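Local coordinates for protein coclaurine N-methyltransferase (Coptis japonica, PDB 6GKV) that catalyses N-methylation of coclaurine and probably related tetrahydroisoquinolines in alkaloid biosynthesis, with S-adenosyl-L-methionine as the methyl donor, at residues A136-V141 with V150-N155; H140-Y145 with L173-K178. All coordinates share one frame; numbering follows the deposited sequence.

Contact 1: A136-V141 with V150-N155. With SAH (S-adenosyl-L-homocysteine), chain C.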
# COMPACT_ATOMS: atom_id res chain seq x y z
N ALA A 136 -1.28 -29.67 -5.06
CA ALA A 136 0.17 -29.56 -4.95
C ALA A 136 0.59 -29.18 -3.53
O ALA A 136 1.52 -29.78 -2.96
CB ALA A 136 0.70 -28.56 -5.94
N LEU A 137 -0.12 -28.22 -2.95
CA LEU A 137 0.18 -27.75 -1.59
C LEU A 137 -0.36 -28.68 -0.52
O LEU A 137 0.33 -28.99 0.45
CB LEU A 137 -0.36 -26.34 -1.37
CG LEU A 137 -0.14 -25.67 -0.01
CD1 LEU A 137 1.35 -25.54 0.35
CD2 LEU A 137 -0.82 -24.31 -0.00
N THR A 138 -1.60 -29.13 -0.69
CA THR A 138 -2.22 -30.07 0.25
C THR A 138 -1.34 -31.29 0.46
O THR A 138 -0.98 -31.60 1.59
CB THR A 138 -3.61 -30.52 -0.24
OG1 THR A 138 -4.54 -29.45 -0.08
CG2 THR A 138 -4.10 -31.72 0.56
N LEU A 139 -0.97 -31.95 -0.63
CA LEU A 139 -0.18 -33.17 -0.55
C LEU A 139 1.20 -32.93 0.06
O LEU A 139 1.74 -33.76 0.79
CB LEU A 139 -0.05 -33.79 -1.94
CG LEU A 139 -1.41 -33.99 -2.60
CD1 LEU A 139 -1.32 -34.60 -4.02
CD2 LEU A 139 -2.28 -34.83 -1.67
N HIS A 140 1.77 -31.77 -0.25
CA HIS A 140 3.12 -31.43 0.18
C HIS A 140 3.15 -31.18 1.68
O HIS A 140 4.00 -31.72 2.40
CB HIS A 140 3.62 -30.20 -0.58
CG HIS A 140 4.99 -29.75 -0.19
ND1 HIS A 140 5.22 -28.83 0.81
CD2 HIS A 140 6.21 -30.09 -0.68
CE1 HIS A 140 6.52 -28.62 0.92
NE2 HIS A 140 7.14 -29.37 0.04
N VAL A 141 2.22 -30.36 2.16
CA VAL A 141 2.11 -30.10 3.59
C VAL A 141 1.71 -31.38 4.33
O VAL A 141 2.26 -31.68 5.39
CB VAL A 141 1.07 -28.97 3.87
CG1 VAL A 141 0.75 -28.87 5.36
CG2 VAL A 141 1.57 -27.65 3.34
N VAL A 150 -4.55 -31.69 6.88
CA VAL A 150 -4.81 -30.73 5.82
C VAL A 150 -6.21 -30.92 5.29
O VAL A 150 -6.67 -32.06 5.14
CB VAL A 150 -3.77 -30.86 4.69
CG1 VAL A 150 -2.41 -30.54 5.22
CG2 VAL A 150 -3.77 -32.26 4.15
N THR A 151 -6.89 -29.81 5.03
CA THR A 151 -8.21 -29.84 4.41
C THR A 151 -8.26 -29.03 3.11
O THR A 151 -8.02 -27.82 3.10
CB THR A 151 -9.29 -29.31 5.37
OG1 THR A 151 -9.15 -29.94 6.66
CG2 THR A 151 -10.68 -29.58 4.78
N ALA A 152 -8.57 -29.69 2.00
CA ALA A 152 -8.59 -29.02 0.71
C ALA A 152 -10.01 -28.65 0.30
O ALA A 152 -10.92 -29.45 0.45
CB ALA A 152 -7.93 -29.89 -0.34
N VAL A 153 -10.23 -27.44 -0.22
CA VAL A 153 -11.57 -27.07 -0.67
C VAL A 153 -11.64 -26.67 -2.14
O VAL A 153 -10.94 -25.76 -2.57
CB VAL A 153 -12.14 -25.92 0.16
CG1 VAL A 153 -13.57 -25.64 -0.28
CG2 VAL A 153 -12.12 -26.26 1.62
N THR A 154 -12.51 -27.35 -2.89
CA THR A 154 -12.65 -27.13 -4.32
C THR A 154 -14.10 -27.16 -4.76
O THR A 154 -14.90 -27.83 -4.14
CB THR A 154 -11.92 -28.20 -5.12
OG1 THR A 154 -10.62 -28.41 -4.57
CG2 THR A 154 -11.76 -27.75 -6.52
N ASN A 155 -14.45 -26.44 -5.82
CA ASN A 155 -15.77 -26.59 -6.44
C ASN A 155 -15.67 -27.40 -7.74
O ASN A 155 -16.59 -27.38 -8.57
CB ASN A 155 -16.40 -25.23 -6.71
CG ASN A 155 -15.61 -24.41 -7.72
OD1 ASN A 155 -14.43 -24.66 -7.97
ND2 ASN A 155 -16.27 -23.40 -8.29
N SAH C . -4.40 -23.19 -5.71
CA SAH C . -4.12 -24.13 -6.79
CB SAH C . -4.81 -23.70 -8.08
CG SAH C . -4.95 -22.19 -8.29
SD SAH C . -6.00 -21.83 -9.73
C SAH C . -2.62 -24.25 -7.05
O SAH C . -1.88 -23.39 -6.58
OXT SAH C . -2.15 -25.19 -7.72
C5' SAH C . -7.43 -21.35 -8.72
C4' SAH C . -8.06 -22.50 -7.92
O4' SAH C . -9.20 -22.03 -7.20
C3' SAH C . -8.55 -23.64 -8.81
O3' SAH C . -8.32 -24.85 -8.14
C2' SAH C . -10.04 -23.45 -8.91
O2' SAH C . -10.64 -24.72 -9.03
C1' SAH C . -10.36 -22.76 -7.59
N9 SAH C . -11.55 -21.88 -7.65
C8 SAH C . -11.82 -20.87 -8.55
N7 SAH C . -13.03 -20.33 -8.23
C5 SAH C . -13.53 -20.99 -7.15
C6 SAH C . -14.72 -20.86 -6.42
N6 SAH C . -15.63 -19.94 -6.74
N1 SAH C . -14.94 -21.70 -5.34
C2 SAH C . -14.01 -22.66 -5.00
N3 SAH C . -12.84 -22.78 -5.73
C4 SAH C . -12.61 -21.96 -6.78

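Contact 2: H140-Y145 with L173-K178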
# COMPACT_ATOMS: atom_id res chain seq x y z
N HIS A 140 1.77 -31.77 -0.25
CA HIS A 140 3.12 -31.43 0.18
C HIS A 140 3.15 -31.18 1.68
O HIS A 140 4.00 -31.72 2.40
CB HIS A 140 3.62 -30.20 -0.58
CG HIS A 140 4.99 -29.75 -0.19
ND1 HIS A 140 5.22 -28.83 0.81
CD2 HIS A 140 6.21 -30.09 -0.68
CE1 HIS A 140 6.52 -28.62 0.92
NE2 HIS A 140 7.14 -29.37 0.04
N VAL A 141 2.22 -30.36 2.16
CA VAL A 141 2.11 -30.10 3.59
C VAL A 141 1.71 -31.38 4.33
O VAL A 141 2.26 -31.68 5.39
CB VAL A 141 1.07 -28.97 3.87
CG1 VAL A 141 0.75 -28.87 5.36
CG2 VAL A 141 1.57 -27.65 3.34
N ALA A 142 0.78 -32.13 3.75
CA ALA A 142 0.35 -33.39 4.36
C ALA A 142 1.55 -34.28 4.56
O ALA A 142 1.69 -34.91 5.61
CB ALA A 142 -0.70 -34.09 3.51
N GLN A 143 2.43 -34.33 3.56
CA GLN A 143 3.43 -35.37 3.55
C GLN A 143 4.37 -35.31 4.71
O GLN A 143 4.29 -36.19 5.58
CB GLN A 143 4.18 -35.41 2.21
CG GLN A 143 3.62 -36.58 1.45
CD GLN A 143 4.26 -36.87 0.13
OE1 GLN A 143 3.72 -36.50 -0.91
NE2 GLN A 143 5.37 -37.60 0.16
N LYS A 144 5.25 -34.33 4.78
CA LYS A 144 6.11 -34.33 5.96
C LYS A 144 5.78 -33.24 6.98
O LYS A 144 6.65 -32.55 7.51
CB LYS A 144 7.59 -34.28 5.57
CG LYS A 144 8.08 -35.54 4.84
CD LYS A 144 7.66 -36.83 5.58
CE LYS A 144 8.38 -37.13 6.89
NZ LYS A 144 7.97 -38.49 7.40
N TYR A 145 4.48 -33.10 7.24
CA TYR A 145 3.99 -32.72 8.56
C TYR A 145 2.92 -33.75 8.94
O TYR A 145 1.73 -33.44 8.88
CB TYR A 145 3.41 -31.31 8.59
CG TYR A 145 4.35 -30.18 8.23
CD1 TYR A 145 5.38 -29.79 9.09
CD2 TYR A 145 4.17 -29.46 7.06
CE1 TYR A 145 6.23 -28.74 8.76
CE2 TYR A 145 5.00 -28.40 6.73
CZ TYR A 145 6.03 -28.05 7.58
OH TYR A 145 6.84 -27.00 7.23
N LEU A 173 -2.67 -40.20 5.82
CA LEU A 173 -3.83 -39.96 6.68
C LEU A 173 -4.42 -38.60 6.37
O LEU A 173 -5.56 -38.48 5.91
CB LEU A 173 -3.43 -40.04 8.17
CG LEU A 173 -4.46 -39.89 9.31
CD1 LEU A 173 -3.93 -40.51 10.59
CD2 LEU A 173 -4.88 -38.44 9.59
N ASN A 174 -3.60 -37.58 6.60
CA ASN A 174 -4.04 -36.21 6.85
C ASN A 174 -5.07 -35.64 5.90
O ASN A 174 -5.97 -34.91 6.31
CB ASN A 174 -2.82 -35.30 6.82
CG ASN A 174 -1.58 -36.00 7.29
OD1 ASN A 174 -0.56 -35.98 6.61
ND2 ASN A 174 -1.65 -36.62 8.47
N VAL A 175 -4.93 -35.97 4.62
CA VAL A 175 -5.68 -35.26 3.60
C VAL A 175 -7.17 -35.54 3.66
O VAL A 175 -7.60 -36.69 3.68
CB VAL A 175 -5.20 -35.59 2.19
CG1 VAL A 175 -5.96 -34.76 1.18
CG2 VAL A 175 -3.71 -35.35 2.08
N GLU A 176 -7.93 -34.46 3.70
CA GLU A 176 -9.37 -34.49 3.59
C GLU A 176 -9.78 -33.45 2.54
O GLU A 176 -9.22 -32.35 2.51
CB GLU A 176 -10.00 -34.20 4.95
CG GLU A 176 -11.42 -33.69 4.89
CD GLU A 176 -11.91 -33.25 6.25
OE1 GLU A 176 -11.26 -33.59 7.26
OE2 GLU A 176 -12.95 -32.56 6.31
N VAL A 177 -10.72 -33.79 1.65
CA VAL A 177 -11.11 -32.86 0.59
C VAL A 177 -12.61 -32.61 0.52
O VAL A 177 -13.41 -33.55 0.52
CB VAL A 177 -10.65 -33.35 -0.79
CG1 VAL A 177 -10.89 -32.28 -1.84
CG2 VAL A 177 -9.19 -33.76 -0.76
N LYS A 178 -12.99 -31.34 0.45
CA LYS A 178 -14.40 -30.94 0.44
C LYS A 178 -14.80 -30.28 -0.88
O LYS A 178 -14.08 -29.41 -1.37
CB LYS A 178 -14.69 -29.96 1.59
CG LYS A 178 -14.21 -30.38 2.96
CD LYS A 178 -14.75 -29.42 4.03
CE LYS A 178 -14.57 -29.97 5.44
NZ LYS A 178 -15.03 -31.39 5.57

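Contact 1: A136-V141 with V150-N155
Thr138 and Val141 face Val150 and Ala152 where the helix runs almost antiparallel to the strand, at 172°, with the two axes 8.5 Å apart at closest. The side chains that meet here are all small. Thr138 makes two kinds of contact: its methyl CG2 stands 3.6 Å from Val150 CG2, and its OG1 lies 3.4 Å from Ala152 CB. With OG1 anti to the carbonyl carbon (chi1 -73°), the hydroxyl is set at Ala152 and the methyl at Val150; the buried OG1 is hydrogen-bonded to Asp129 OD2. A bare alanine methyl fits beside that occupied oxygen. One turn along the helix, Val141 CG1 meets Val150 CG1 at 3.6 Å, so Val150 spreads its two methyls over both helix residues.

Beyond the strand, Asn155 belongs to the S-adenosyl-L-homocysteine pocket. Its flat amide group lies over the six-membered ring of the adenine and nearly parallel to it, with Asn155 CG 3.6 Å from SAH C2. Replacing it with an alanine here would probably leave that side of the adenine without its flat cover and the base freer to shift.

Helix and strand are successive parts of a beta-alpha-beta crossover that starts with strand 126-130, as in Rossmann-like methyltransferases, and Ala136 probably closes a GxGxxA-like, Rossmann-type motif with Gly131 and Gly133. Strand 149-154 runs between strands 126-130 and 176-179 in the sheet, while helix 104-118 packs on Val141 through Cys116 and helix 157-168 flanks Leu139 through Ile163 and Ser167.

Contact 2: H140-Y145 with L173-K178
Ala142 meets Asn174 and Val175 at the C-terminal end of helix 136-143, where the loop leading into strand 176-179 passes the helix. The apolar part is small: Ala142 CB touches Val175 CG2 at 3.6 Å. With its CG1 anti to the backbone N (chi1 -176°), Val175 has CG2 beside that N and turned to the alanine. Alanine's methyl is the only side-chain group the helix brings here, and it lets the loop backbone come close, the CA atoms of Ala142 and Asn174 being 5.8 Å apart. Val150 packs against both Ala142 and Val175, and Val175 also rests on Ile163 and Ser167 of helix 157-168.

In the sheet of this Rossmann-like methyltransferase domain, strand 176-179 is the outermost strand on its side and runs parallel to strand 149-154. The helix that precedes strand 149-154 thus reaches past it to the approach of the next strand.

The polar part is less certain. Asn174 OD1 is modelled 2.7 Å from the backbone O of Ala142, but both atoms are acceptors and no hydrogen bond joins them, so the orientation of this amide is doubtful. As modelled, Asn174 ND2 makes a weak hydrogen bond to the backbone O of Lys146, equally doubtful since a turned amide would exchange the two atoms. Asparagine has an NH2 on a short side chain to donate to a main-chain carbonyl, but which one it serves here stays open. Tyr145 turns its side chain from the loop and packs on Cys116 and Ile121.

Further along, within one segment, Lys178 NZ and Glu176 OE2 form a salt bridge modelled too short to be trusted. Alternation along a strand brings these two side chains, two residues apart, to the same face.

How the contacts relate
Both contacts are anchored on helix 136-143, the first through its earlier turns and the second through its C-terminal end; contact 1 meets strand 149-154 itself, contact 2 the loop leading into its parallel neighbour 176-179. Contact 1 is wholly buried, packed by methyls around one paired hydroxyl, and runs on to the cofactor pocket. Contact 2 is only partly buried, near the sheet's outer strand; beside its alanine-valine packing stands an amide of doubtful orientation near a backbone carbonyl. The strands are stitched together by probable hydrogen bonds, Ala152 N to Glu176 O and Lys178 N to Ala152 O, both 2.8 Å. Val175 bridges the two contacts, its CG1 lying 3.6 Å from Thr138 CG2.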